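PDB 6SKI: putative type VI secretion protein from Escherichia coli, which probably hydrolyses phospholipids as the Tle1 toxin of the type VI secretion system, for which it is loaded onto the VgrG spike. Local coordinates for residues E328-C334 and H487-N493; P302-L306 and Q461-R466. All coordinates share one frame; numbering follows the deposited sequence.

Contact 1 of 2, residues E328-C334 and H487-N493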
ATOM      1  N   GLU A 328      -2.598  -1.382  23.546  1.00 52.30           N
ATOM      2  CA  GLU A 328      -2.447  -2.799  23.253  1.00 52.30           C
ATOM      3  C   GLU A 328      -2.902  -3.613  24.453  1.00 52.30           C
ATOM      4  O   GLU A 328      -2.245  -3.609  25.498  1.00 52.30           O
ATOM      5  CB  GLU A 328      -0.998  -3.128  22.899  1.00 52.30           C
ATOM      6  CG  GLU A 328      -0.547  -2.549  21.575  1.00 52.30           C
ATOM      7  CD  GLU A 328       0.837  -3.011  21.182  1.00 52.30           C
ATOM      8  OE1 GLU A 328       1.681  -3.193  22.081  1.00 52.30           O
ATOM      9  OE2 GLU A 328       1.082  -3.195  19.973  1.00 52.30           O
ATOM     10  N   SER A 329      -4.023  -4.304  24.301  1.00 51.72           N
ATOM     11  CA  SER A 329      -4.478  -5.317  25.246  1.00 51.72           C
ATOM     12  C   SER A 329      -4.636  -6.587  24.421  1.00 51.72           C
ATOM     13  O   SER A 329      -5.673  -6.797  23.787  1.00 51.72           O
ATOM     14  CB  SER A 329      -5.780  -4.904  25.921  1.00 51.72           C
ATOM     15  OG  SER A 329      -5.657  -3.625  26.514  1.00 51.72           O
ATOM     16  N   LEU A 330      -3.611  -7.434  24.432  1.00 49.96           N
ATOM     17  CA  LEU A 330      -3.469  -8.465  23.417  1.00 49.96           C
ATOM     18  C   LEU A 330      -3.330  -9.838  24.048  1.00 49.96           C
ATOM     19  O   LEU A 330      -2.614 -10.008  25.035  1.00 49.96           O
ATOM     20  CB  LEU A 330      -2.245  -8.197  22.535  1.00 49.96           C
ATOM     21  CG  LEU A 330      -2.031  -6.768  22.049  1.00 49.96           C
ATOM     22  CD1 LEU A 330      -0.655  -6.631  21.440  1.00 49.96           C
ATOM     23  CD2 LEU A 330      -3.101  -6.371  21.049  1.00 49.96           C
ATOM     24  N   PHE A 331      -4.009 -10.820  23.468  1.00 49.77           N
ATOM     25  CA  PHE A 331      -3.748 -12.212  23.797  1.00 49.77           C
ATOM     26  C   PHE A 331      -2.517 -12.661  23.029  1.00 49.77           C
ATOM     27  O   PHE A 331      -2.523 -12.687  21.796  1.00 49.77           O
ATOM     28  CB  PHE A 331      -4.944 -13.094  23.449  1.00 49.77           C
ATOM     29  CG  PHE A 331      -6.040 -13.062  24.468  1.00 49.77           C
ATOM     30  CD1 PHE A 331      -5.753 -13.163  25.813  1.00 49.77           C
ATOM     31  CD2 PHE A 331      -7.360 -12.950  24.080  1.00 49.77           C
ATOM     32  CE1 PHE A 331      -6.757 -13.136  26.750  1.00 49.77           C
ATOM     33  CE2 PHE A 331      -8.368 -12.929  25.016  1.00 49.77           C
ATOM     34  CZ  PHE A 331      -8.066 -13.020  26.351  1.00 49.77           C
ATOM     35  N   LEU A 332      -1.458 -13.005  23.751  1.00 49.72           N
ATOM     36  CA  LEU A 332      -0.233 -13.480  23.131  1.00 49.72           C
ATOM     37  C   LEU A 332      -0.170 -14.994  23.095  1.00 49.72           C
ATOM     38  O   LEU A 332       0.806 -15.558  22.592  1.00 49.72           O
ATOM     39  CB  LEU A 332       0.980 -12.913  23.866  1.00 49.72           C
ATOM     40  CG  LEU A 332       1.206 -11.411  23.694  1.00 49.72           C
ATOM     41  CD1 LEU A 332       2.627 -11.042  24.065  1.00 49.72           C
ATOM     42  CD2 LEU A 332       0.897 -10.981  22.275  1.00 49.72           C
ATOM     43  N   SER A 333      -1.193 -15.656  23.618  1.00 51.44           N
ATOM     44  CA  SER A 333      -1.416 -17.078  23.447  1.00 51.44           C
ATOM     45  C   SER A 333      -2.880 -17.274  23.100  1.00 51.44           C
ATOM     46  O   SER A 333      -3.733 -16.460  23.460  1.00 51.44           O
ATOM     47  CB  SER A 333      -1.061 -17.860  24.715  1.00 51.44           C
ATOM     48  OG  SER A 333      -1.307 -19.244  24.553  1.00 51.44           O
ATOM     49  N   CYS A 334      -3.171 -18.344  22.388  1.00 52.29           N
ATOM     50  CA  CYS A 334      -4.562 -18.652  22.104  1.00 52.29           C
ATOM     51  C   CYS A 334      -5.237 -19.084  23.400  1.00 52.29           C
ATOM     52  O   CYS A 334      -4.784 -20.042  24.038  1.00 52.29           O
ATOM     53  CB  CYS A 334      -4.670 -19.744  21.047  1.00 52.29           C
ATOM     54  SG  CYS A 334      -6.331 -20.409  20.831  1.00 52.29           S
ATOM     55  N   HIS A 487       4.955  -1.438  17.738  1.00 47.57           N
ATOM     56  CA  HIS A 487       3.707  -2.026  18.192  1.00 47.57           C
ATOM     57  C   HIS A 487       3.768  -3.536  18.037  1.00 47.57           C
ATOM     58  O   HIS A 487       4.382  -4.050  17.099  1.00 47.57           O
ATOM     59  CB  HIS A 487       2.519  -1.481  17.399  1.00 47.57           C
ATOM     60  CG  HIS A 487       2.338  -0.001  17.511  1.00 47.57           C
ATOM     61  ND1 HIS A 487       1.159   0.573  17.933  1.00 47.57           N
ATOM     62  CD2 HIS A 487       3.180   1.025  17.248  1.00 47.57           C
ATOM     63  CE1 HIS A 487       1.284   1.887  17.925  1.00 47.57           C
ATOM     64  NE2 HIS A 487       2.503   2.187  17.516  1.00 47.57           N
ATOM     65  N   CYS A 488       3.140  -4.245  18.968  1.00 50.12           N
ATOM     66  CA  CYS A 488       2.954  -5.684  18.839  1.00 50.12           C
ATOM     67  C   CYS A 488       1.693  -5.903  18.014  1.00 50.12           C
ATOM     68  O   CYS A 488       0.578  -5.724  18.510  1.00 50.12           O
ATOM     69  CB  CYS A 488       2.854  -6.348  20.209  1.00 50.12           C
ATOM     70  SG  CYS A 488       2.625  -8.136  20.150  1.00 50.12           S
ATOM     71  N   SER A 489       1.870  -6.283  16.750  1.00 46.97           N
ATOM     72  CA  SER A 489       0.754  -6.414  15.827  1.00 46.97           C
ATOM     73  C   SER A 489       0.214  -7.831  15.742  1.00 46.97           C
ATOM     74  O   SER A 489      -0.930  -8.015  15.315  1.00 46.97           O
ATOM     75  CB  SER A 489       1.168  -5.951  14.426  1.00 46.97           C
ATOM     76  OG  SER A 489       2.330  -6.629  13.989  1.00 46.97           O
ATOM     77  N   ALA A 490       1.000  -8.825  16.141  1.00 46.21           N
ATOM     78  CA  ALA A 490       0.547 -10.205  16.176  1.00 46.21           C
ATOM     79  C   ALA A 490      -0.040 -10.505  17.546  1.00 46.21           C
ATOM     80  O   ALA A 490       0.629 -10.329  18.568  1.00 46.21           O
ATOM     81  CB  ALA A 490       1.699 -11.161  15.867  1.00 46.21           C
ATOM     82  N   ASN A 491      -1.293 -10.947  17.565  1.00 46.67           N
ATOM     83  CA  ASN A 491      -1.969 -11.261  18.812  1.00 46.67           C
ATOM     84  C   ASN A 491      -2.976 -12.366  18.553  1.00 46.67           C
ATOM     85  O   ASN A 491      -3.231 -12.745  17.410  1.00 46.67           O
ATOM     86  CB  ASN A 491      -2.666 -10.037  19.413  1.00 46.67           C
ATOM     87  CG  ASN A 491      -3.516  -9.297  18.409  1.00 46.67           C
ATOM     88  OD1 ASN A 491      -4.600  -9.746  18.049  1.00 46.67           O
ATOM     89  ND2 ASN A 491      -3.037  -8.147  17.961  1.00 46.67           N
ATOM     90  N   TRP A 492      -3.551 -12.881  19.632  1.00 46.76           N
ATOM     91  CA  TRP A 492      -4.544 -13.939  19.542  1.00 46.76           C
ATOM     92  C   TRP A 492      -5.924 -13.421  19.917  1.00 46.76           C
ATOM     93  O   TRP A 492      -6.764 -14.170  20.415  1.00 46.76           O
ATOM     94  CB  TRP A 492      -4.148 -15.120  20.423  1.00 46.76           C
ATOM     95  CG  TRP A 492      -3.123 -15.998  19.790  1.00 46.76           C
ATOM     96  CD1 TRP A 492      -1.782 -15.983  20.017  1.00 46.76           C
ATOM     97  CD2 TRP A 492      -3.353 -17.025  18.823  1.00 46.76           C
ATOM     98  NE1 TRP A 492      -1.161 -16.936  19.255  1.00 46.76           N
ATOM     99  CE2 TRP A 492      -2.105 -17.590  18.510  1.00 46.76           C
ATOM    100  CE3 TRP A 492      -4.495 -17.522  18.190  1.00 46.76           C
ATOM    101  CZ2 TRP A 492      -1.965 -18.624  17.595  1.00 46.76           C
ATOM    102  CZ3 TRP A 492      -4.353 -18.549  17.285  1.00 46.76           C
ATOM    103  CH2 TRP A 492      -3.099 -19.088  16.995  1.00 46.76           C
ATOM    104  N   ASN A 493      -6.168 -12.137  19.677  1.00 48.99           N
ATOM    105  CA  ASN A 493      -7.495 -11.581  19.874  1.00 48.99           C
ATOM    106  C   ASN A 493      -8.428 -12.105  18.797  1.00 48.99           C
ATOM    107  O   ASN A 493      -8.072 -12.157  17.617  1.00 48.99           O
ATOM    108  CB  ASN A 493      -7.452 -10.056  19.824  1.00 48.99           C
ATOM    109  CG  ASN A 493      -6.778  -9.453  21.028  1.00 48.99           C
ATOM    110  OD1 ASN A 493      -6.661  -8.237  21.143  1.00 48.99           O
ATOM    111  ND2 ASN A 493      -6.338 -10.300  21.940  1.00 48.99           N
TER

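Contact 2 of 2, residues P302-L306 and Q461-R466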
ATOM      1  N   PRO A 302      18.548  -3.223  -3.023  1.00 46.79           N
ATOM      2  CA  PRO A 302      18.803  -2.781  -1.648  1.00 46.79           C
ATOM      3  C   PRO A 302      17.561  -2.889  -0.778  1.00 46.79           C
ATOM      4  O   PRO A 302      16.492  -2.381  -1.118  1.00 46.79           O
ATOM      5  CB  PRO A 302      19.244  -1.326  -1.835  1.00 46.79           C
ATOM      6  CG  PRO A 302      19.899  -1.361  -3.166  1.00 46.79           C
ATOM      7  CD  PRO A 302      18.925  -2.165  -3.976  1.00 46.79           C
ATOM      8  N   GLU A 303      17.715  -3.563   0.357  1.00 48.42           N
ATOM      9  CA  GLU A 303      16.617  -3.800   1.284  1.00 48.42           C
ATOM     10  C   GLU A 303      17.107  -3.519   2.691  1.00 48.42           C
ATOM     11  O   GLU A 303      18.127  -4.071   3.114  1.00 48.42           O
ATOM     12  CB  GLU A 303      16.102  -5.235   1.182  1.00 48.42           C
ATOM     13  CG  GLU A 303      15.066  -5.576   2.227  1.00 48.42           C
ATOM     14  CD  GLU A 303      14.185  -6.729   1.817  1.00 48.42           C
ATOM     15  OE1 GLU A 303      13.710  -6.730   0.669  1.00 48.42           O
ATOM     16  OE2 GLU A 303      13.967  -7.637   2.643  1.00 48.42           O
ATOM     17  N   LEU A 304      16.390  -2.670   3.414  1.00 45.80           N
ATOM     18  CA  LEU A 304      16.719  -2.344   4.792  1.00 45.80           C
ATOM     19  C   LEU A 304      15.686  -2.960   5.718  1.00 45.80           C
ATOM     20  O   LEU A 304      14.496  -2.653   5.620  1.00 45.80           O
ATOM     21  CB  LEU A 304      16.773  -0.832   5.001  1.00 45.80           C
ATOM     22  CG  LEU A 304      17.130  -0.380   6.414  1.00 45.80           C
ATOM     23  CD1 LEU A 304      18.528  -0.810   6.774  1.00 45.80           C
ATOM     24  CD2 LEU A 304      16.990   1.118   6.527  1.00 45.80           C
ATOM     25  N   ALA A 305      16.141  -3.822   6.618  1.00 45.14           N
ATOM     26  CA  ALA A 305      15.293  -4.346   7.672  1.00 45.14           C
ATOM     27  C   ALA A 305      15.371  -3.406   8.864  1.00 45.14           C
ATOM     28  O   ALA A 305      16.457  -3.159   9.397  1.00 45.14           O
ATOM     29  CB  ALA A 305      15.726  -5.756   8.069  1.00 45.14           C
ATOM     30  N   LEU A 306      14.223  -2.881   9.278  1.00 44.99           N
ATOM     31  CA  LEU A 306      14.192  -1.868  10.313  1.00 44.99           C
ATOM     32  C   LEU A 306      13.280  -2.317  11.444  1.00 44.99           C
ATOM     33  O   LEU A 306      12.213  -2.888  11.193  1.00 44.99           O
ATOM     34  CB  LEU A 306      13.704  -0.529   9.746  1.00 44.99           C
ATOM     35  CG  LEU A 306      14.486   0.726  10.126  1.00 44.99           C
ATOM     36  CD1 LEU A 306      15.973   0.460  10.075  1.00 44.99           C
ATOM     37  CD2 LEU A 306      14.122   1.863   9.194  1.00 44.99           C
ATOM     38  N   GLN A 461      22.079   3.537   8.137  1.00 50.48           N
ATOM     39  CA  GLN A 461      21.895   2.139   7.780  1.00 50.48           C
ATOM     40  C   GLN A 461      21.353   2.017   6.370  1.00 50.48           C
ATOM     41  O   GLN A 461      21.838   1.196   5.581  1.00 50.48           O
ATOM     42  CB  GLN A 461      20.967   1.459   8.781  1.00 50.48           C
ATOM     43  CG  GLN A 461      21.608   1.213  10.124  1.00 50.48           C
ATOM     44  CD  GLN A 461      20.660   0.574  11.102  1.00 50.48           C
ATOM     45  OE1 GLN A 461      19.535   0.231  10.754  1.00 50.48           O
ATOM     46  NE2 GLN A 461      21.108   0.412  12.336  1.00 50.48           N
ATOM     47  N   GLY A 462      20.402   2.879   6.005  1.00 48.86           N
ATOM     48  CA  GLY A 462      19.897   2.847   4.648  1.00 48.86           C
ATOM     49  C   GLY A 462      21.005   3.075   3.645  1.00 48.86           C
ATOM     50  O   GLY A 462      21.169   2.294   2.703  1.00 48.86           O
ATOM     51  N   LYS A 463      21.838   4.090   3.888  1.00 48.30           N
ATOM     52  CA  LYS A 463      22.959   4.337   2.993  1.00 48.30           C
ATOM     53  C   LYS A 463      23.818   3.092   2.867  1.00 48.30           C
ATOM     54  O   LYS A 463      24.207   2.705   1.758  1.00 48.30           O
ATOM     55  CB  LYS A 463      23.789   5.514   3.500  1.00 48.30           C
ATOM     56  CG  LYS A 463      23.047   6.832   3.497  1.00 48.30           C
ATOM     57  CD  LYS A 463      23.898   7.945   4.074  1.00 48.30           C
ATOM     58  CE  LYS A 463      23.120   9.247   4.152  1.00 48.30           C
ATOM     59  NZ  LYS A 463      22.558   9.650   2.835  1.00 48.30           N
ATOM     60  N   ALA A 464      24.052   2.404   3.986  1.00 50.35           N
ATOM     61  CA  ALA A 464      24.900   1.223   3.952  1.00 50.35           C
ATOM     62  C   ALA A 464      24.305   0.155   3.048  1.00 50.35           C
ATOM     63  O   ALA A 464      25.023  -0.479   2.269  1.00 50.35           O
ATOM     64  CB  ALA A 464      25.110   0.685   5.364  1.00 50.35           C
ATOM     65  N   VAL A 465      22.990  -0.058   3.128  1.00 49.29           N
ATOM     66  CA  VAL A 465      22.390  -1.072   2.268  1.00 49.29           C
ATOM     67  C   VAL A 465      22.324  -0.571   0.832  1.00 49.29           C
ATOM     68  O   VAL A 465      22.326  -1.363  -0.117  1.00 49.29           O
ATOM     69  CB  VAL A 465      21.014  -1.506   2.808  1.00 49.29           C
ATOM     70  CG1 VAL A 465      21.074  -1.667   4.312  1.00 49.29           C
ATOM     71  CG2 VAL A 465      19.930  -0.536   2.412  1.00 49.29           C
ATOM     72  N   ARG A 466      22.271   0.750   0.647  1.00 48.25           N
ATOM     73  CA  ARG A 466      22.234   1.293  -0.706  1.00 48.25           C
ATOM     74  C   ARG A 466      23.620   1.292  -1.336  1.00 48.25           C
ATOM     75  O   ARG A 466      23.757   1.103  -2.549  1.00 48.25           O
ATOM     76  CB  ARG A 466      21.628   2.691  -0.692  1.00 48.25           C
ATOM     77  CG  ARG A 466      20.127   2.670  -0.482  1.00 48.25           C
ATOM     78  CD  ARG A 466      19.482   3.989  -0.833  1.00 48.25           C
ATOM     79  NE  ARG A 466      20.177   5.111  -0.221  1.00 48.25           N
ATOM     80  CZ  ARG A 466      19.826   5.652   0.939  1.00 48.25           C
ATOM     81  NH1 ARG A 466      18.793   5.165   1.610  1.00 48.25           N
ATOM     82  NH2 ARG A 466      20.508   6.673   1.430  1.00 48.25           N
TER

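Contact 1 of 2, residues E328-C334 and H487-N493
W492 turns its indole under C334 through a first torsion that sets CG anti to the carbonyl carbon (chi1 -80°) and a second that stands the ring roughly across the CB bond (chi2 99°). C334 CB then lies over the face of the six-membered ring, 3.6 Å above its plane and offset toward the rim, a CH-pi contact. Its SG, anti to the backbone N, meets the same ring only obliquely. The backbone of S333 and C334 passes close to the pyrrole end of the indole.

In the backbone of the same tryptophan, N donates to F331 O, a bond modelled too short for its length to be trusted. The loop is bent here by an Asx turn, in which N493 N donates to N491 OD1 (3.3 Å) on an in-plane lone pair. N491 also crosses L330 at about a right angle, with the two CB atoms 3.6 Å apart.

At the other end, L330 CD1 rests on C488 CB (3.7 Å), and C488 SG fills in beside L332 CD2 (3.9 Å). E328 stretches its carboxylate to C488 N, where OE2 accepts a weak, bent bond, while OE1 is held by a salt bridge to R409.

Here a loop with no regular structure is fitted to a strand by a single backbone bond, itself doubtful in length, one weak side-chain bond and much apolar surface. R409 would be expected to favour the ionised form of the buried E328, whereas C488 O, 3.0 Å from E328 OE2, would oppose it, only partly offset by the weak bond from C488 N.

Contact 2 of 2, residues P302-L306 and Q461-R466
Q461 and V465, one helical turn apart, both touch CD1 of L304 on the strand. Q461 comes first: its CB touches L304 CD1 (3.9 Å), the two side chains crossing at about a right angle. The rest of the glutamine runs on extended, laying OE1 against L306 CD1 (3.6 Å), while NE2 is bound by Q472 O.

G462 follows, and L304 CD2 rests on the helix backbone, 3.9 Å from G462 CA; the glycine's bare flank is where the R466 guanidinium folds in. L304 can straddle this surface because its CG lies anti to the backbone N (chi1 -179°), which carries both methyls out toward the helix.

A turn later, V465 supplies the tightest apolar pair of the contact, its CG1 packing on L304 CD1 at 3.6 Å. Its CB and both methyls also border E303 O, and its own carbonyl O lies 3.5 Å from P302 CB. R466 closes the segment with its aliphatic part near the proline ring, CG standing 4.3 Å from P302 CB. Its guanidinium folds back over the helix, with G462 C and K463 N beneath one face, and is held there by salt bridges to D426 and E430 and a cation-pi contact with F280.

The axes of strand 303-306 and the helical segment 461-466 run roughly antiparallel (149°) and come within 7.8 Å. Together with helix 416-431, which also touches L304 and L306, this is the layering of helices on a largely parallel sheet that characterises the alpha/beta hydrolase fold, to whose clan the catalytic domain belongs.

From the N terminus, the chain first builds most of the mixed sheet and reaches strand 303-306, which opens contact 2. It then enters strand 328-341, which opens contact 1, before either loop has closed. Helix 452-466 returns to close contact 2 after 154 intervening residues, and the loop following helix 476-483 closes contact 1 after 152. The two closures therefore cross rather than nest. Contact 2 seals a helix onto the mixed sheet, whereas contact 1 joins the three-stranded antiparallel sheet to the C-terminal part of the chain. Their centres lie 29 Å apart and their nearest atoms about 10 Å, so the crossing is one of sequence order, without direct touch.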